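Local coordinates for protein genome packaging NTPase B204 (Sulfolobus turreted icosahedral virus 2, PDB 4KFR) that probably hydrolyses ATP or a related nucleotide through a P-loop NTPase fold to drive packaging of the viral genome into the capsid, at residues Leu20-Phe25 with Ser48-Phe53; Lys33-Ile38 with Lys93-Thr98; Tyr55-Leu60 with Gln67-Tyr72. All blocks are in the same frame, centred on the assembly; numbering follows the deposited sequence.

Contact 1: residues Leu20-Phe25 with Ser48-Phe53; sequences LIKHYF and SEYSKF. With SO4 (sulfate ion), chain E.
The aliphatic part of Lys-22 meets the CE2-CZ end of the Phe-53 ring obliquely, the side chains crossing at about a right angle, with CG 3.6 Å from Phe-53 CE2. Beside it, Ile-21 packs on Tyr-50: its CG2 sits 3.8 Å from Tyr-50 CE1, and its CD1 reaches the phenol end, 3.4 Å from Tyr-50 OH. That oxygen has its own polar partner in Asp-103. This is the tight half, helix 17-31 pressed against the aromatic side chains of the loop before strand 55-57.

Farther out the packing gives way to charge and water. A bend at chi3 (-70°) turns the end of Lys-22 out of its extended line, and NZ forms a salt bridge of 3.0 Å to Glu-49 OE1, using the anti lone pair of the carboxylate. A water bridges the same NZ and Glu-49 O. Around the helix, His-23 ND1 donates 3.0 Å to O1 of a sulfate that probably came from the crystallisation liquor.

Ser-18, in the presumed Walker A sequence, also hydrogen-bonds Glu-49 OE1, which probably ties the loop by charge and hydrogen bond to the start of the helix that follows the presumed P-loop.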
loop_
_atom_site.group_PDB
_atom_site.type_symbol
_atom_site.label_atom_id
_atom_site.label_comp_id
_atom_site.label_asym_id
_atom_site.label_seq_id
_atom_site.Cartn_x
_atom_site.Cartn_y
_atom_site.Cartn_z
ATOM N N LEU A 20 -3.594 -7.644 7.843
ATOM C CA LEU A 20 -4.377 -7.573 6.607
ATOM C C LEU A 20 -3.524 -7.946 5.395
ATOM O O LEU A 20 -3.932 -8.769 4.574
ATOM C CB LEU A 20 -4.964 -6.180 6.426
ATOM C CG LEU A 20 -6.476 -6.083 6.274
ATOM C CD1 LEU A 20 -7.131 -6.716 7.473
ATOM C CD2 LEU A 20 -6.916 -4.629 6.131
ATOM N N ILE A 21 -2.335 -7.354 5.290
ATOM C CA ILE A 21 -1.426 -7.682 4.189
ATOM C C ILE A 21 -1.173 -9.186 4.120
ATOM O O ILE A 21 -1.300 -9.793 3.055
ATOM C CB ILE A 21 -0.063 -6.923 4.269
ATOM C CG1 ILE A 21 -0.244 -5.428 3.978
ATOM C CG2 ILE A 21 0.965 -7.512 3.267
ATOM C CD1 ILE A 21 1.026 -4.574 4.241
ATOM N N LYS A 22 -0.851 -9.781 5.263
ATOM C CA LYS A 22 -0.469 -11.180 5.312
ATOM C C LYS A 22 -1.628 -12.172 5.162
ATOM O O LYS A 22 -1.444 -13.236 4.585
ATOM C CB LYS A 22 0.315 -11.468 6.593
ATOM C CG LYS A 22 1.715 -10.851 6.576
ATOM C CD LYS A 22 2.483 -11.122 7.864
ATOM C CE LYS A 22 1.894 -10.360 9.027
ATOM N NZ LYS A 22 2.895 -10.199 10.130
ATOM N N HIS A 23 -2.814 -11.831 5.653
ATOM C CA HIS A 23 -3.921 -12.794 5.644
ATOM C C HIS A 23 -5.149 -12.392 4.849
ATOM O O HIS A 23 -6.143 -13.108 4.862
ATOM C CB HIS A 23 -4.338 -13.150 7.077
ATOM C CG HIS A 23 -3.205 -13.661 7.897
ATOM N ND1 HIS A 23 -2.781 -14.969 7.836
ATOM C CD2 HIS A 23 -2.358 -13.024 8.739
ATOM C CE1 HIS A 23 -1.736 -15.126 8.630
ATOM N NE2 HIS A 23 -1.457 -13.961 9.188
ATOM N N TYR A 24 -5.084 -11.255 4.165
ATOM C CA TYR A 24 -6.208 -10.774 3.366
ATOM C C TYR A 24 -5.752 -10.477 1.942
ATOM O O TYR A 24 -6.328 -11.003 0.996
ATOM C CB TYR A 24 -6.816 -9.542 4.028
ATOM C CG TYR A 24 -7.998 -8.899 3.345
ATOM C CD1 TYR A 24 -9.271 -9.460 3.423
ATOM C CD2 TYR A 24 -7.857 -7.685 2.680
ATOM C CE1 TYR A 24 -10.370 -8.844 2.825
ATOM C CE2 TYR A 24 -8.946 -7.060 2.084
ATOM C CZ TYR A 24 -10.200 -7.642 2.160
ATOM O OH TYR A 24 -11.274 -7.022 1.560
ATOM N N PHE A 25 -4.705 -9.663 1.785
ATOM C CA PHE A 25 -4.198 -9.332 0.448
ATOM C C PHE A 25 -3.317 -10.391 -0.194
ATOM O O PHE A 25 -3.619 -10.855 -1.286
ATOM C CB PHE A 25 -3.484 -7.979 0.434
ATOM C CG PHE A 25 -4.405 -6.828 0.686
ATOM C CD1 PHE A 25 -5.273 -6.393 -0.304
ATOM C CD2 PHE A 25 -4.428 -6.200 1.912
ATOM C CE1 PHE A 25 -6.140 -5.342 -0.071
ATOM C CE2 PHE A 25 -5.293 -5.141 2.149
ATOM C CZ PHE A 25 -6.151 -4.715 1.156
ATOM N N SER A 48 12.607 -8.122 9.513
ATOM C CA SER A 48 11.374 -8.068 8.711
ATOM C C SER A 48 10.363 -9.188 8.979
ATOM O O SER A 48 10.673 -10.370 8.852
ATOM C CB SER A 48 11.696 -8.029 7.212
ATOM O OG SER A 48 10.506 -7.943 6.438
ATOM N N GLU A 49 9.135 -8.806 9.309
ATOM C CA GLU A 49 8.069 -9.782 9.486
ATOM C C GLU A 49 7.683 -10.510 8.198
ATOM O O GLU A 49 6.900 -11.463 8.238
ATOM C CB GLU A 49 6.836 -9.109 10.080
ATOM C CG GLU A 49 6.336 -7.927 9.279
ATOM C CD GLU A 49 5.366 -7.069 10.066
ATOM O OE1 GLU A 49 4.222 -7.509 10.308
ATOM O OE2 GLU A 49 5.754 -5.951 10.454
ATOM N N TYR A 50 8.229 -10.081 7.061
ATOM C CA TYR A 50 7.799 -10.623 5.770
ATOM C C TYR A 50 8.724 -11.659 5.146
ATOM O O TYR A 50 8.493 -12.086 4.014
ATOM C CB TYR A 50 7.577 -9.490 4.767
ATOM C CG TYR A 50 6.480 -8.542 5.158
ATOM C CD1 TYR A 50 5.147 -8.885 4.976
ATOM C CD2 TYR A 50 6.771 -7.305 5.705
ATOM C CE1 TYR A 50 4.145 -8.031 5.329
ATOM C CE2 TYR A 50 5.768 -6.437 6.057
ATOM C CZ TYR A 50 4.459 -6.805 5.866
ATOM O OH TYR A 50 3.450 -5.937 6.221
ATOM N N SER A 51 9.755 -12.075 5.874
ATOM C CA SER A 51 10.782 -12.967 5.316
ATOM C C SER A 51 10.294 -14.307 4.751
ATOM O O SER A 51 10.935 -14.876 3.868
ATOM C CB SER A 51 11.906 -13.200 6.329
ATOM O OG SER A 51 11.422 -13.854 7.489
ATOM N N LYS A 52 9.169 -14.816 5.240
ATOM C CA LYS A 52 8.633 -16.069 4.701
ATOM C C LYS A 52 7.841 -15.877 3.407
ATOM O O LYS A 52 7.459 -16.851 2.751
ATOM C CB LYS A 52 7.755 -16.770 5.742
ATOM N N PHE A 53 7.598 -14.626 3.033
ATOM C CA PHE A 53 6.728 -14.346 1.891
ATOM C C PHE A 53 7.448 -14.178 0.557
ATOM O O PHE A 53 6.809 -14.102 -0.490
ATOM C CB PHE A 53 5.826 -13.138 2.173
ATOM C CG PHE A 53 4.709 -13.443 3.125
ATOM C CD1 PHE A 53 3.516 -13.973 2.661
ATOM C CD2 PHE A 53 4.868 -13.244 4.488
ATOM C CE1 PHE A 53 2.488 -14.274 3.535
ATOM C CE2 PHE A 53 3.841 -13.550 5.371
ATOM C CZ PHE A 53 2.653 -14.067 4.891
HETATM S S SO4 E . -3.938 -17.550 5.450
HETATM O O1 SO4 E . -4.637 -16.353 5.921
HETATM O O2 SO4 E . -2.708 -17.739 6.203
HETATM O O3 SO4 E . -4.798 -18.718 5.600
HETATM O O4 SO4 E . -3.591 -17.401 4.047
HETATM O O HOH W 1 4.932 -12.587 10.383
#

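Contact 2: residues Lys33-Ile38 with Lys93-Thr98; sequences KISYII and KKYGTT
Two side-chain hydroxyls face each other where the segments come closest: Ser-35 OG lies 2.9 Å from Thr-98 OG1. Each hydroxyl has a clear partner of its own. Thr-98 OG1 donates to Gly-96 O at 2.8 Å, a bond that closes back on its own turn, while Ser-35 OG is hydrogen-bonded to His-91 of helix 80-95. With chi1 at 76°, OG of Ser-35 stands between its backbone N and carbonyl carbon, which also brings it 3.7 Å from Tyr-95 CB.

Strands 35-40 and 98-102 are inner neighbours in the parallel part of the sheet, as in P-loop NTPases, and start side by side, each just after a helix. Lys-33 is the C-prime residue of a Schellman motif ending helix 17-31; Gly-96, with phi 78°, turns the chain out of helix 80-95.

Near the start of the two strands the backbones meet through a CA-H...O contact, Thr-98 CA to Ser-35 O at 3.5 Å. The methyl branch of Thr-98, CG2, is 4.0 Å from Ile-37 CD1, the two side chains slanting past one another. Ile-34 CG2 approaches Thr-97 O to 3.5 Å. Tyr-95 sends its hydroxyl away to Ser-65 O.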
loop_
_atom_site.group_PDB
_atom_site.type_symbol
_atom_site.label_atom_id
_atom_site.label_comp_id
_atom_site.label_asym_id
_atom_site.label_seq_id
_atom_site.Cartn_x
_atom_site.Cartn_y
_atom_site.Cartn_z
ATOM N N LYS A 33 -2.246 -16.402 -8.750
ATOM C CA LYS A 33 -0.887 -16.452 -9.303
ATOM C C LYS A 33 -0.294 -15.081 -9.668
ATOM O O LYS A 33 0.486 -14.971 -10.608
ATOM C CB LYS A 33 -0.814 -17.399 -10.511
ATOM C CG LYS A 33 -0.799 -18.877 -10.151
ATOM N N ILE A 34 -0.668 -14.054 -8.908
ATOM C CA ILE A 34 -0.157 -12.701 -9.079
ATOM C C ILE A 34 1.066 -12.522 -8.193
ATOM O O ILE A 34 1.019 -12.832 -7.004
ATOM C CB ILE A 34 -1.225 -11.692 -8.652
ATOM C CG1 ILE A 34 -2.511 -11.958 -9.427
ATOM C CG2 ILE A 34 -0.743 -10.245 -8.849
ATOM C CD1 ILE A 34 -3.691 -11.227 -8.885
ATOM N N SER A 35 2.166 -12.042 -8.761
ATOM C CA SER A 35 3.385 -11.907 -7.984
ATOM C C SER A 35 3.382 -10.598 -7.202
ATOM O O SER A 35 2.520 -9.735 -7.409
ATOM C CB SER A 35 4.631 -12.011 -8.870
ATOM O OG SER A 35 4.847 -10.827 -9.605
ATOM N N TYR A 36 4.341 -10.449 -6.295
ATOM C CA TYR A 36 4.402 -9.239 -5.495
ATOM C C TYR A 36 5.822 -8.944 -5.044
ATOM O O TYR A 36 6.693 -9.810 -5.052
ATOM C CB TYR A 36 3.454 -9.297 -4.279
ATOM C CG TYR A 36 3.660 -10.516 -3.414
ATOM C CD1 TYR A 36 4.749 -10.605 -2.559
ATOM C CD2 TYR A 36 2.767 -11.577 -3.452
ATOM C CE1 TYR A 36 4.952 -11.710 -1.777
ATOM C CE2 TYR A 36 2.957 -12.700 -2.659
ATOM C CZ TYR A 36 4.046 -12.762 -1.825
ATOM O OH TYR A 36 4.253 -13.871 -1.036
ATOM N N ILE A 37 6.025 -7.694 -4.661
ATOM C CA ILE A 37 7.310 -7.185 -4.217
ATOM C C ILE A 37 6.997 -6.436 -2.952
ATOM O O ILE A 37 6.200 -5.502 -2.959
ATOM C CB ILE A 37 7.870 -6.171 -5.233
ATOM C CG1 ILE A 37 8.128 -6.857 -6.576
ATOM C CG2 ILE A 37 9.156 -5.531 -4.707
ATOM C CD1 ILE A 37 8.415 -5.888 -7.725
ATOM N N ILE A 38 7.612 -6.845 -1.852
ATOM C CA ILE A 38 7.373 -6.183 -0.578
ATOM C C ILE A 38 8.532 -5.274 -0.231
ATOM O O ILE A 38 9.685 -5.705 -0.187
ATOM C CB ILE A 38 7.168 -7.191 0.570
ATOM C CG1 ILE A 38 5.984 -8.105 0.251
ATOM C CG2 ILE A 38 6.895 -6.442 1.876
ATOM C CD1 ILE A 38 5.828 -9.284 1.221
ATOM N N LYS A 93 7.412 -6.908 -16.438
ATOM C CA LYS A 93 7.593 -7.436 -17.801
ATOM C C LYS A 93 7.836 -8.937 -17.748
ATOM O O LYS A 93 7.397 -9.676 -18.620
ATOM C CB LYS A 93 8.777 -6.778 -18.527
ATOM C CG LYS A 93 8.669 -5.287 -18.701
ATOM C CD LYS A 93 7.455 -4.887 -19.532
ATOM C CE LYS A 93 7.589 -5.394 -20.949
ATOM N NZ LYS A 93 6.707 -4.650 -21.892
ATOM N N LYS A 94 8.539 -9.393 -16.720
ATOM C CA LYS A 94 8.870 -10.805 -16.625
ATOM C C LYS A 94 7.722 -11.656 -16.064
ATOM O O LYS A 94 7.500 -12.773 -16.528
ATOM C CB LYS A 94 10.135 -11.018 -15.794
ATOM C CG LYS A 94 10.561 -12.479 -15.707
ATOM C CD LYS A 94 11.782 -12.657 -14.839
ATOM C CE LYS A 94 12.200 -14.118 -14.775
ATOM N NZ LYS A 94 13.625 -14.255 -14.356
ATOM N N TYR A 95 6.989 -11.130 -15.082
ATOM C CA TYR A 95 5.993 -11.933 -14.359
ATOM C C TYR A 95 4.536 -11.549 -14.579
ATOM O O TYR A 95 3.635 -12.136 -13.972
ATOM C CB TYR A 95 6.297 -11.929 -12.859
ATOM C CG TYR A 95 7.519 -12.741 -12.516
ATOM C CD1 TYR A 95 8.728 -12.124 -12.225
ATOM C CD2 TYR A 95 7.476 -14.131 -12.527
ATOM C CE1 TYR A 95 9.844 -12.868 -11.916
ATOM C CE2 TYR A 95 8.592 -14.883 -12.225
ATOM C CZ TYR A 95 9.772 -14.249 -11.931
ATOM O OH TYR A 95 10.884 -14.983 -11.633
ATOM N N GLY A 96 4.291 -10.565 -15.430
ATOM C CA GLY A 96 2.945 -10.064 -15.587
ATOM C C GLY A 96 2.594 -9.138 -14.437
ATOM O O GLY A 96 3.455 -8.800 -13.624
ATOM N N THR A 97 1.329 -8.734 -14.377
ATOM C CA THR A 97 0.862 -7.749 -13.411
ATOM C C THR A 97 1.301 -8.113 -11.993
ATOM O O THR A 97 1.159 -9.256 -11.560
ATOM C CB THR A 97 -0.662 -7.581 -13.490
ATOM O OG1 THR A 97 -1.040 -7.384 -14.861
ATOM C CG2 THR A 97 -1.117 -6.378 -12.659
ATOM N N THR A 98 1.869 -7.134 -11.296
ATOM C CA THR A 98 2.557 -7.374 -10.029
ATOM C C THR A 98 2.099 -6.323 -9.041
ATOM O O THR A 98 1.767 -5.213 -9.442
ATOM C CB THR A 98 4.084 -7.289 -10.230
ATOM O OG1 THR A 98 4.496 -8.352 -11.089
ATOM C CG2 THR A 98 4.862 -7.388 -8.902
#

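Contact 3: residues Tyr55-Leu60 with Gln67-Tyr72; sequences YNATSL and QYVVVY
The amide of Asn-56 and the ring of Tyr-72 stand almost perpendicular, their planes 89° apart, with ND2 approaching the CD2-CE2 side obliquely. The two residues belong to the segments that hold the strands of a beta-alpha-beta crossover, with helix 60-65 between them. At 2.9 Å from ND2 to Tyr-72 CE2 the approach is very short, and the exact placing of that amide is doubtful. Tyr-68 has Gln-67 CG over one face and a cation-pi partner in Lys-30; the Tyr-55 ring turns from strand 68-72 and meets Lys-66 in a cation-pi contact too.

Strands 55-57 and 68-72 run parallel and are joined by backbone bonds: Tyr-55 N to Tyr-68 O at 2.8 Å, Val-70 N to Tyr-55 O, nearly straight with 173° at the hydrogen, and Ala-57 N to Val-70 O at 3.0 Å.

Tyr-55, Ala-57 and Val-69 point to one face of the sheet, Asn-56 and Val-70 to the other. CG of Asn-56 lies roughly anti to the backbone N (chi1 155°), which turns the amide, as modelled, toward Tyr-72. On the side of helix 60-65, the methyl of Ala-57 makes a light apolar touch, CB to Val-69 CG2 at 4.4 Å.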
loop_
_atom_site.group_PDB
_atom_site.type_symbol
_atom_site.label_atom_id
_atom_site.label_comp_id
_atom_site.label_asym_id
_atom_site.label_seq_id
_atom_site.Cartn_x
_atom_site.Cartn_y
_atom_site.Cartn_z
ATOM N N TYR A 55 11.718 -14.008 -1.609
ATOM C CA TYR A 55 13.167 -14.004 -1.613
ATOM C C TYR A 55 13.709 -12.736 -0.948
ATOM O O TYR A 55 13.194 -11.644 -1.178
ATOM C CB TYR A 55 13.688 -14.115 -3.054
ATOM C CG TYR A 55 15.182 -14.288 -3.124
ATOM C CD1 TYR A 55 15.759 -15.550 -3.013
ATOM C CD2 TYR A 55 16.020 -13.189 -3.275
ATOM C CE1 TYR A 55 17.136 -15.711 -3.065
ATOM C CE2 TYR A 55 17.397 -13.340 -3.323
ATOM C CZ TYR A 55 17.948 -14.605 -3.222
ATOM O OH TYR A 55 19.314 -14.755 -3.266
ATOM N N ASN A 56 14.741 -12.892 -0.120
ATOM C CA ASN A 56 15.427 -11.759 0.505
ATOM C C ASN A 56 16.327 -11.054 -0.522
ATOM O O ASN A 56 17.484 -11.414 -0.700
ATOM C CB ASN A 56 16.204 -12.225 1.764
ATOM C CG ASN A 56 17.401 -11.324 2.117
ATOM O OD1 ASN A 56 18.543 -11.788 2.190
ATOM N ND2 ASN A 56 17.147 -10.044 2.328
ATOM N N ALA A 57 15.776 -10.074 -1.228
ATOM C CA ALA A 57 16.548 -9.394 -2.266
ATOM C C ALA A 57 17.692 -8.580 -1.659
ATOM O O ALA A 57 17.503 -7.883 -0.665
ATOM C CB ALA A 57 15.642 -8.501 -3.115
ATOM N N THR A 58 18.879 -8.693 -2.244
ATOM C CA THR A 58 20.028 -7.892 -1.811
ATOM C C THR A 58 20.465 -6.897 -2.889
ATOM O O THR A 58 21.309 -6.040 -2.642
ATOM C CB THR A 58 21.241 -8.777 -1.440
ATOM O OG1 THR A 58 21.582 -9.618 -2.551
ATOM C CG2 THR A 58 20.919 -9.650 -0.239
ATOM N N SER A 59 19.884 -7.024 -4.078
ATOM C CA SER A 59 20.216 -6.176 -5.217
ATOM C C SER A 59 18.944 -5.814 -5.980
ATOM O O SER A 59 17.904 -6.451 -5.799
ATOM C CB SER A 59 21.178 -6.906 -6.148
ATOM O OG SER A 59 20.563 -8.057 -6.703
ATOM N N LEU A 60 19.012 -4.788 -6.825
ATOM C CA LEU A 60 17.886 -4.485 -7.701
ATOM C C LEU A 60 17.637 -5.642 -8.662
ATOM O O LEU A 60 16.494 -5.934 -9.025
ATOM C CB LEU A 60 18.139 -3.195 -8.492
ATOM C CG LEU A 60 18.365 -1.961 -7.618
ATOM C CD1 LEU A 60 18.706 -0.766 -8.489
ATOM C CD2 LEU A 60 17.153 -1.659 -6.729
ATOM N N GLN A 67 10.283 -14.181 -8.370
ATOM C CA GLN A 67 8.829 -14.059 -8.484
ATOM C C GLN A 67 8.181 -13.362 -7.288
ATOM O O GLN A 67 7.325 -12.490 -7.445
ATOM C CB GLN A 67 8.191 -15.443 -8.682
ATOM C CG GLN A 67 6.682 -15.400 -8.799
ATOM C CD GLN A 67 6.088 -16.751 -9.157
ATOM O OE1 GLN A 67 6.658 -17.791 -8.847
ATOM N NE2 GLN A 67 4.943 -16.733 -9.819
ATOM N N TYR A 68 8.581 -13.778 -6.095
ATOM C CA TYR A 68 8.112 -13.175 -4.863
ATOM C C TYR A 68 9.323 -12.598 -4.165
ATOM O O TYR A 68 10.282 -13.310 -3.875
ATOM C CB TYR A 68 7.418 -14.229 -3.992
ATOM C CG TYR A 68 6.186 -14.800 -4.660
ATOM C CD1 TYR A 68 5.040 -14.034 -4.791
ATOM C CD2 TYR A 68 6.176 -16.089 -5.179
ATOM C CE1 TYR A 68 3.905 -14.532 -5.406
ATOM C CE2 TYR A 68 5.037 -16.606 -5.793
ATOM C CZ TYR A 68 3.909 -15.819 -5.902
ATOM O OH TYR A 68 2.781 -16.301 -6.508
ATOM N N VAL A 69 9.302 -11.295 -3.921
ATOM C CA VAL A 69 10.488 -10.627 -3.387
ATOM C C VAL A 69 10.193 -9.722 -2.204
ATOM O O VAL A 69 9.158 -9.061 -2.151
ATOM C CB VAL A 69 11.258 -9.824 -4.487
ATOM C CG1 VAL A 69 10.621 -10.007 -5.828
ATOM C CG2 VAL A 69 11.318 -8.347 -4.154
ATOM N N VAL A 70 11.118 -9.727 -1.252
ATOM C CA VAL A 70 11.113 -8.801 -0.137
ATOM C C VAL A 70 12.351 -7.933 -0.266
ATOM O O VAL A 70 13.475 -8.435 -0.274
ATOM C CB VAL A 70 11.168 -9.555 1.213
ATOM C CG1 VAL A 70 11.128 -8.576 2.364
ATOM C CG2 VAL A 70 10.027 -10.560 1.300
ATOM N N VAL A 71 12.134 -6.630 -0.383
ATOM C CA VAL A 71 13.211 -5.665 -0.521
ATOM C C VAL A 71 13.527 -5.094 0.842
ATOM O O VAL A 71 12.649 -4.599 1.533
ATOM C CB VAL A 71 12.784 -4.484 -1.423
ATOM C CG1 VAL A 71 13.932 -3.498 -1.605
ATOM C CG2 VAL A 71 12.290 -4.992 -2.769
ATOM N N TYR A 72 14.793 -5.153 1.224
ATOM C CA TYR A 72 15.212 -4.580 2.491
ATOM C C TYR A 72 15.658 -3.148 2.260
ATOM O O TYR A 72 16.779 -2.877 1.827
ATOM C CB TYR A 72 16.263 -5.465 3.166
ATOM C CG TYR A 72 15.630 -6.752 3.659
ATOM C CD1 TYR A 72 15.405 -6.977 5.016
ATOM C CD2 TYR A 72 15.198 -7.719 2.756
ATOM C CE1 TYR A 72 14.800 -8.151 5.454
ATOM C CE2 TYR A 72 14.596 -8.880 3.178
ATOM C CZ TYR A 72 14.401 -9.102 4.521
ATOM O OH TYR A 72 13.794 -10.280 4.908
#

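In the fold
All three contacts gather around one end of the central sheet, their centres 13 to 16 Å apart. Contact 2 joins strand 35-40 to the start of strand 98-102, and contact 3 adds strands 68-72 and 55-57, the latter the sheet's edge strand within this chain. Along the sequence contact 1 closes before contact 3 opens, contact 3 is nested in the loop closed by contact 2, and contacts 1 and 2 cross. Tyr-36 OH probably hydrogen-bonds Phe-53 O, linking contacts 1 and 2, while backbone bonds of Ile-38 with Val-69 and Val-71 link contacts 2 and 3. The helix after the presumed P-loop is thus connected, through the 48-53 loop, to strand 35-40 and its neighbour 68-72.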